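Local coordinates for PTS system, IIA component (Streptococcus pneumoniae serotype 4, PDB 5T3U), which probably relays phosphoryl groups from HPr to its IIB partner in the phosphotransferase system associated with pneumococcal fucose utilization, at the interface of chains A and B. Numbering follows the deposited sequence. Chains: chain A/B, PTS system, IIA component.

Contact 1: the interface of chains A and B. Residues chain A 128, 131-133; chain B 99-100, 102, 106, 124, 127-128.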
loop_
_atom_site.group_PDB
_atom_site.type_symbol
_atom_site.label_atom_id
_atom_site.label_comp_id
_atom_site.label_asym_id
_atom_site.label_seq_id
_atom_site.Cartn_x
_atom_site.Cartn_y
_atom_site.Cartn_z
ATOM N N GLN A 128 8.876 -1.455 7.219
ATOM C CA GLN A 128 9.915 -1.298 6.175
ATOM C C GLN A 128 10.503 -2.656 5.767
ATOM O O GLN A 128 10.655 -2.935 4.588
ATOM C CB GLN A 128 11.061 -0.366 6.620
ATOM C CG GLN A 128 10.623 1.081 6.870
ATOM C CD GLN A 128 11.708 1.911 7.526
ATOM O OE1 GLN A 128 12.554 1.375 8.251
ATOM N NE2 GLN A 128 11.680 3.234 7.294
ATOM N N LEU A 131 8.498 -4.962 3.339
ATOM C CA LEU A 131 8.597 -4.726 1.909
ATOM C C LEU A 131 9.925 -5.317 1.422
ATOM O O LEU A 131 10.996 -4.791 1.744
ATOM C CB LEU A 131 8.539 -3.228 1.616
ATOM C CG LEU A 131 8.323 -2.777 0.154
ATOM C CD1 LEU A 131 7.943 -1.287 0.098
ATOM C CD2 LEU A 131 9.552 -3.047 -0.718
ATOM N N PHE A 132 9.866 -6.421 0.670
ATOM C CA PHE A 132 11.094 -7.053 0.243
ATOM C C PHE A 132 10.956 -7.968 -0.969
ATOM O O PHE A 132 9.884 -8.476 -1.256
ATOM C CB PHE A 132 11.751 -7.836 1.414
ATOM C CG PHE A 132 10.915 -8.993 1.939
ATOM C CD1 PHE A 132 9.965 -8.784 2.941
ATOM C CD2 PHE A 132 11.108 -10.291 1.454
ATOM C CE1 PHE A 132 9.214 -9.874 3.471
ATOM C CE2 PHE A 132 10.372 -11.366 1.959
ATOM C CZ PHE A 132 9.417 -11.162 2.969
ATOM N N ASN A 133 12.081 -8.208 -1.636
ATOM C CA ASN A 133 12.129 -9.118 -2.778
ATOM C C ASN A 133 12.096 -10.531 -2.210
ATOM O O ASN A 133 13.020 -10.940 -1.491
ATOM C CB ASN A 133 13.408 -8.834 -3.566
ATOM C CG ASN A 133 13.637 -9.785 -4.733
ATOM O OD1 ASN A 133 13.305 -10.972 -4.682
ATOM N ND2 ASN A 133 14.243 -9.260 -5.795
ATOM N N VAL B 99 7.929 -9.116 -5.303
ATOM C CA VAL B 99 8.250 -8.176 -4.212
ATOM C C VAL B 99 6.996 -8.031 -3.364
ATOM O O VAL B 99 5.932 -7.680 -3.875
ATOM C CB VAL B 99 8.766 -6.800 -4.725
ATOM C CG1 VAL B 99 9.124 -5.866 -3.560
ATOM C CG2 VAL B 99 9.995 -6.985 -5.603
ATOM N N THR B 100 7.109 -8.346 -2.076
ATOM C CA THR B 100 5.935 -8.293 -1.226
ATOM C C THR B 100 5.909 -7.019 -0.350
ATOM O O THR B 100 6.881 -6.274 -0.323
ATOM C CB THR B 100 5.738 -9.586 -0.369
ATOM O OG1 THR B 100 4.434 -9.544 0.213
ATOM C CG2 THR B 100 6.732 -9.662 0.745
ATOM N N PHE B 102 4.350 -4.228 -0.774
ATOM C CA PHE B 102 4.485 -3.027 -1.602
ATOM C C PHE B 102 3.714 -1.807 -1.089
ATOM O O PHE B 102 2.680 -1.938 -0.411
ATOM C CB PHE B 102 4.093 -3.303 -3.074
ATOM C CG PHE B 102 2.600 -3.346 -3.338
ATOM C CD1 PHE B 102 1.898 -4.551 -3.283
ATOM C CD2 PHE B 102 1.909 -2.198 -3.698
ATOM C CE1 PHE B 102 0.499 -4.599 -3.543
ATOM C CE2 PHE B 102 0.531 -2.229 -3.948
ATOM C CZ PHE B 102 -0.174 -3.440 -3.878
ATOM N N LEU B 106 6.826 2.275 -4.402
ATOM C CA LEU B 106 7.290 1.159 -5.234
ATOM C C LEU B 106 6.508 1.050 -6.546
ATOM O O LEU B 106 7.107 0.993 -7.639
ATOM C CB LEU B 106 7.203 -0.173 -4.471
ATOM C CG LEU B 106 7.813 -1.425 -5.188
ATOM C CD1 LEU B 106 9.259 -1.252 -5.626
ATOM C CD2 LEU B 106 7.708 -2.639 -4.267
ATOM N N VAL B 124 13.795 -1.307 -4.679
ATOM C CA VAL B 124 13.256 -1.897 -3.437
ATOM C C VAL B 124 13.763 -1.161 -2.173
ATOM O O VAL B 124 12.971 -0.764 -1.317
ATOM C CB VAL B 124 13.496 -3.416 -3.366
ATOM C CG1 VAL B 124 13.145 -3.989 -1.942
ATOM C CG2 VAL B 124 12.643 -4.111 -4.459
ATOM N N ALA B 127 12.095 2.152 -1.885
ATOM C CA ALA B 127 10.699 1.984 -1.489
ATOM C C ALA B 127 10.560 1.717 0.011
ATOM O O ALA B 127 9.605 2.217 0.625
ATOM C CB ALA B 127 10.045 0.864 -2.280
ATOM N N GLN B 128 11.481 0.928 0.585
ATOM C CA GLN B 128 11.548 0.742 2.053
ATOM C C GLN B 128 11.774 2.080 2.772
ATOM O O GLN B 128 11.111 2.371 3.756
ATOM C CB GLN B 128 12.654 -0.247 2.471
ATOM C CG GLN B 128 12.431 -1.678 1.967
ATOM C CD GLN B 128 13.637 -2.567 2.190
ATOM O OE1 GLN B 128 14.775 -2.082 2.226
ATOM N NE2 GLN B 128 13.402 -3.883 2.322
#
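A:Leu131 reaches into chain B, its side chain among B:Val124, B:Ala127 and B:Leu106 and its carbonyl on B:Gln128, at the start of a C-terminal segment that pairs with chain B as an added beta strand. Its CG lies anti to the backbone N (chi1 -167°), which carries the two methyl branches against an apolar patch of chain B. CD1 meets the methyl CB of B:Ala127 at 3.8 Å. CD2 lies 3.9 Å from CG1 of B:Val124, and also touches CD2 of B:Leu106 and CG1 of B:Val99, so that one branch bridges two helices and a strand. The carbonyl of the same residue is held by the amide of B:Gln128, whose NE2 donates to A:Leu131 O over 2.6 Å. This bond is straight (163° at H), and the NE2 sits nearly along the C=O axis, with the acceptor close to the amide plane of the glutamine.

Beyond this leucine the two backbones pair antiparallel, A:Phe132 opposite B:Thr100 and A:Asn133 opposite B:Val99. B:Thr100 N donates to A:Phe132 O at 2.9 Å, and A:Phe132 N returns a bond to B:Thr100 O at 3.1 Å. The strand 132-133 thus extends the edge of strand 96-100 of the other subunit, an exchange characteristic of dimeric mannose-family IIA proteins. The phenyl ring of A:Phe132 lies beside the threonine, pointing the same way, and receives the methyl of B:Thr100 over one face.

B:Gln128 is positioned by helix 120-129: CG is anti to its carbonyl carbon (chi1 -64°) and the chain is extended beyond it, carrying the amide toward A:Leu131, just before the incoming strand. On the way B:Gln128 CG packs 3.4 Å from A:Gln128 O, near the end of the equivalent helix. The threonine methyl, B:Thr100 CG2, stands 3.7 Å from CE1 of A:Phe132, offset toward the rim of the ring.

Contact 2: the interface of chains A and B. Residues chain A 19, 22-23, 26, 30, 104-105; chain B 15-16, 19, 76.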
loop_
_atom_site.group_PDB
_atom_site.type_symbol
_atom_site.label_atom_id
_atom_site.label_comp_id
_atom_site.label_asym_id
_atom_site.label_seq_id
_atom_site.Cartn_x
_atom_site.Cartn_y
_atom_site.Cartn_z
ATOM N N PHE A 19 -6.418 4.215 -2.942
ATOM C CA PHE A 19 -5.410 3.444 -2.168
ATOM C C PHE A 19 -5.816 3.192 -0.710
ATOM O O PHE A 19 -5.757 2.035 -0.233
ATOM C CB PHE A 19 -4.043 4.136 -2.198
ATOM C CG PHE A 19 -2.907 3.316 -1.614
ATOM C CD1 PHE A 19 -2.579 2.070 -2.142
ATOM C CD2 PHE A 19 -2.137 3.818 -0.565
ATOM C CE1 PHE A 19 -1.516 1.352 -1.649
ATOM C CE2 PHE A 19 -1.089 3.096 -0.054
ATOM C CZ PHE A 19 -0.783 1.830 -0.604
ATOM N N GLY A 22 -9.107 1.009 -0.186
ATOM C CA GLY A 22 -8.752 -0.349 -0.584
ATOM C C GLY A 22 -7.829 -1.011 0.423
ATOM O O GLY A 22 -7.990 -2.200 0.720
ATOM N N ALA A 23 -6.871 -0.257 0.951
ATOM C CA ALA A 23 -6.030 -0.774 2.047
ATOM C C ALA A 23 -6.832 -1.166 3.293
ATOM O O ALA A 23 -6.594 -2.218 3.879
ATOM C CB ALA A 23 -4.921 0.207 2.405
ATOM N N THR A 26 -8.862 -4.437 2.628
ATOM C CA THR A 26 -7.940 -5.576 2.673
ATOM C C THR A 26 -7.486 -5.869 4.096
ATOM O O THR A 26 -7.449 -7.032 4.509
ATOM C CB THR A 26 -6.746 -5.316 1.776
ATOM O OG1 THR A 26 -7.204 -5.276 0.422
ATOM C CG2 THR A 26 -5.675 -6.397 1.922
ATOM N N PHE A 30 -8.019 -9.396 7.276
ATOM C CA PHE A 30 -7.129 -10.013 8.251
ATOM C C PHE A 30 -7.525 -9.783 9.702
ATOM O O PHE A 30 -7.425 -10.690 10.504
ATOM C CB PHE A 30 -5.673 -9.573 8.010
ATOM C CG PHE A 30 -5.159 -9.970 6.651
ATOM C CD1 PHE A 30 -4.782 -11.289 6.397
ATOM C CD2 PHE A 30 -5.078 -9.046 5.633
ATOM C CE1 PHE A 30 -4.331 -11.676 5.130
ATOM C CE2 PHE A 30 -4.617 -9.415 4.372
ATOM C CZ PHE A 30 -4.263 -10.733 4.113
ATOM N N ILE A 104 0.373 -2.713 3.559
ATOM C CA ILE A 104 -0.627 -3.493 4.297
ATOM C C ILE A 104 -0.064 -3.950 5.654
ATOM O O ILE A 104 -0.730 -3.817 6.662
ATOM C CB ILE A 104 -1.217 -4.632 3.418
ATOM C CG1 ILE A 104 -2.332 -4.065 2.553
ATOM C CG2 ILE A 104 -1.732 -5.869 4.256
ATOM C CD1 ILE A 104 -3.581 -3.623 3.304
ATOM N N PRO A 105 1.194 -4.430 5.699
ATOM C CA PRO A 105 1.732 -4.836 7.019
ATOM C C PRO A 105 1.687 -3.759 8.121
ATOM O O PRO A 105 1.356 -4.091 9.269
ATOM C CB PRO A 105 3.179 -5.198 6.695
ATOM C CG PRO A 105 3.096 -5.740 5.270
ATOM C CD PRO A 105 2.130 -4.789 4.606
ATOM N N SER B 15 -3.373 -8.882 -4.442
ATOM C CA SER B 15 -3.592 -8.835 -3.006
ATOM C C SER B 15 -4.867 -9.581 -2.633
ATOM O O SER B 15 -5.720 -9.840 -3.490
ATOM C CB SER B 15 -3.751 -7.364 -2.573
ATOM O OG SER B 15 -4.946 -6.842 -3.120
ATOM N N HIS B 16 -5.037 -9.892 -1.355
ATOM C CA HIS B 16 -6.411 -10.094 -0.844
ATOM C C HIS B 16 -7.172 -8.763 -0.997
ATOM O O HIS B 16 -6.577 -7.691 -0.872
ATOM C CB HIS B 16 -6.375 -10.447 0.629
ATOM C CG HIS B 16 -5.727 -11.762 0.923
ATOM N ND1 HIS B 16 -4.363 -11.899 1.081
ATOM C CD2 HIS B 16 -6.258 -12.984 1.161
ATOM C CE1 HIS B 16 -4.081 -13.152 1.390
ATOM N NE2 HIS B 16 -5.209 -13.836 1.416
ATOM N N PHE B 19 -6.923 -3.870 -2.172
ATOM C CA PHE B 19 -5.622 -3.158 -2.061
ATOM C C PHE B 19 -4.938 -2.914 -3.413
ATOM O O PHE B 19 -4.523 -1.769 -3.708
ATOM C CB PHE B 19 -4.658 -3.911 -1.138
ATOM C CG PHE B 19 -3.387 -3.153 -0.799
ATOM C CD1 PHE B 19 -3.440 -1.914 -0.165
ATOM C CD2 PHE B 19 -2.137 -3.707 -1.073
ATOM C CE1 PHE B 19 -2.289 -1.253 0.190
ATOM C CE2 PHE B 19 -0.985 -3.043 -0.741
ATOM C CZ PHE B 19 -1.068 -1.782 -0.106
ATOM N N ASP B 76 0.689 -8.092 -1.456
ATOM C CA ASP B 76 0.362 -7.255 -0.311
ATOM C C ASP B 76 1.184 -7.561 0.935
ATOM O O ASP B 76 1.649 -6.642 1.597
ATOM C CB ASP B 76 -1.159 -7.238 -0.023
ATOM C CG ASP B 76 -1.802 -8.641 0.021
ATOM O OD1 ASP B 76 -1.146 -9.658 -0.328
ATOM O OD2 ASP B 76 -3.014 -8.701 0.375
HETATM O O HOH W 1 1.586 -3.985 1.343
#
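B:Phe19 lies with one ring face against A:Ile104, whose CG1 stands 3.4 Å from the ring centroid, almost over its centre. The two side chains slide past each other in opposite directions. The ring reaches this position because CG is anti to its own backbone N (chi1 -171°), which directs it into the partner. Its far rim meets A:Phe19: the symmetry-related side chains run side by side, pointing the same way, with the CE1 atoms of A:Phe19 and B:Phe19 3.3 Å apart. A:Ala23 packs against CD1 and CE1 of the B:Phe19 ring, so chain A covers one face and part of the rim of this aromatic wedge.

A:Thr26 ties the backbone around the same phenylalanine. Its OG1 donates to B:His16 O at 2.8 Å and accepts from B:Phe19 N at 3.0 Å, clasping both ends of the turn that leads from strand into helix. A:Gly22 O is a longer alternative acceptor for the one hydroxyl proton. B:Ser15 OG also donates to B:His16 O, from the carbonyl face opposite the threonine.

The imidazole of B:His16, the phosphoryl-accepting histidine of this family, meets A:Phe30 at about a right angle. The phenyl tip, CZ, points at one face of the imidazole, offset toward its rim, with 77° between the ring planes. B:Asp76 OD2 lies at the edge of the imidazole, in its plane, and accepts from B:His16 N at 2.9 Å, met from above the carboxylate plane. B:Asp76 O is 2.7 Å from the oxygen of a water that also hydrogen-bonds to A:Ile104 N, at the first turn of helix 104-112.

The phosphorylation site of chain B sits where its strand 9-16 ends and its helix 19-31 begins; helix 19-31 of chain A packs against it, and the start of helix 104-112 of chain A lies beside B:Phe19.

The centres of the C-alpha atoms of contact 1 and contact 2 lie about 14 Å apart, neighbouring patches of one two-fold symmetric interface, so each occurs again with the chains exchanged. Helix 104-112 takes part in both, from chain B in contact 1 and from chain A in contact 2. Contact 1 joins the subunits by strand exchange and apolar packing at the C-terminal segment, whereas contact 2 brings helix 19-31 of one subunit against the active-site histidine of the other. Dimerisation therefore supplies part of the surroundings of each phosphorylation site from the neighbouring chain, which may matter for its function.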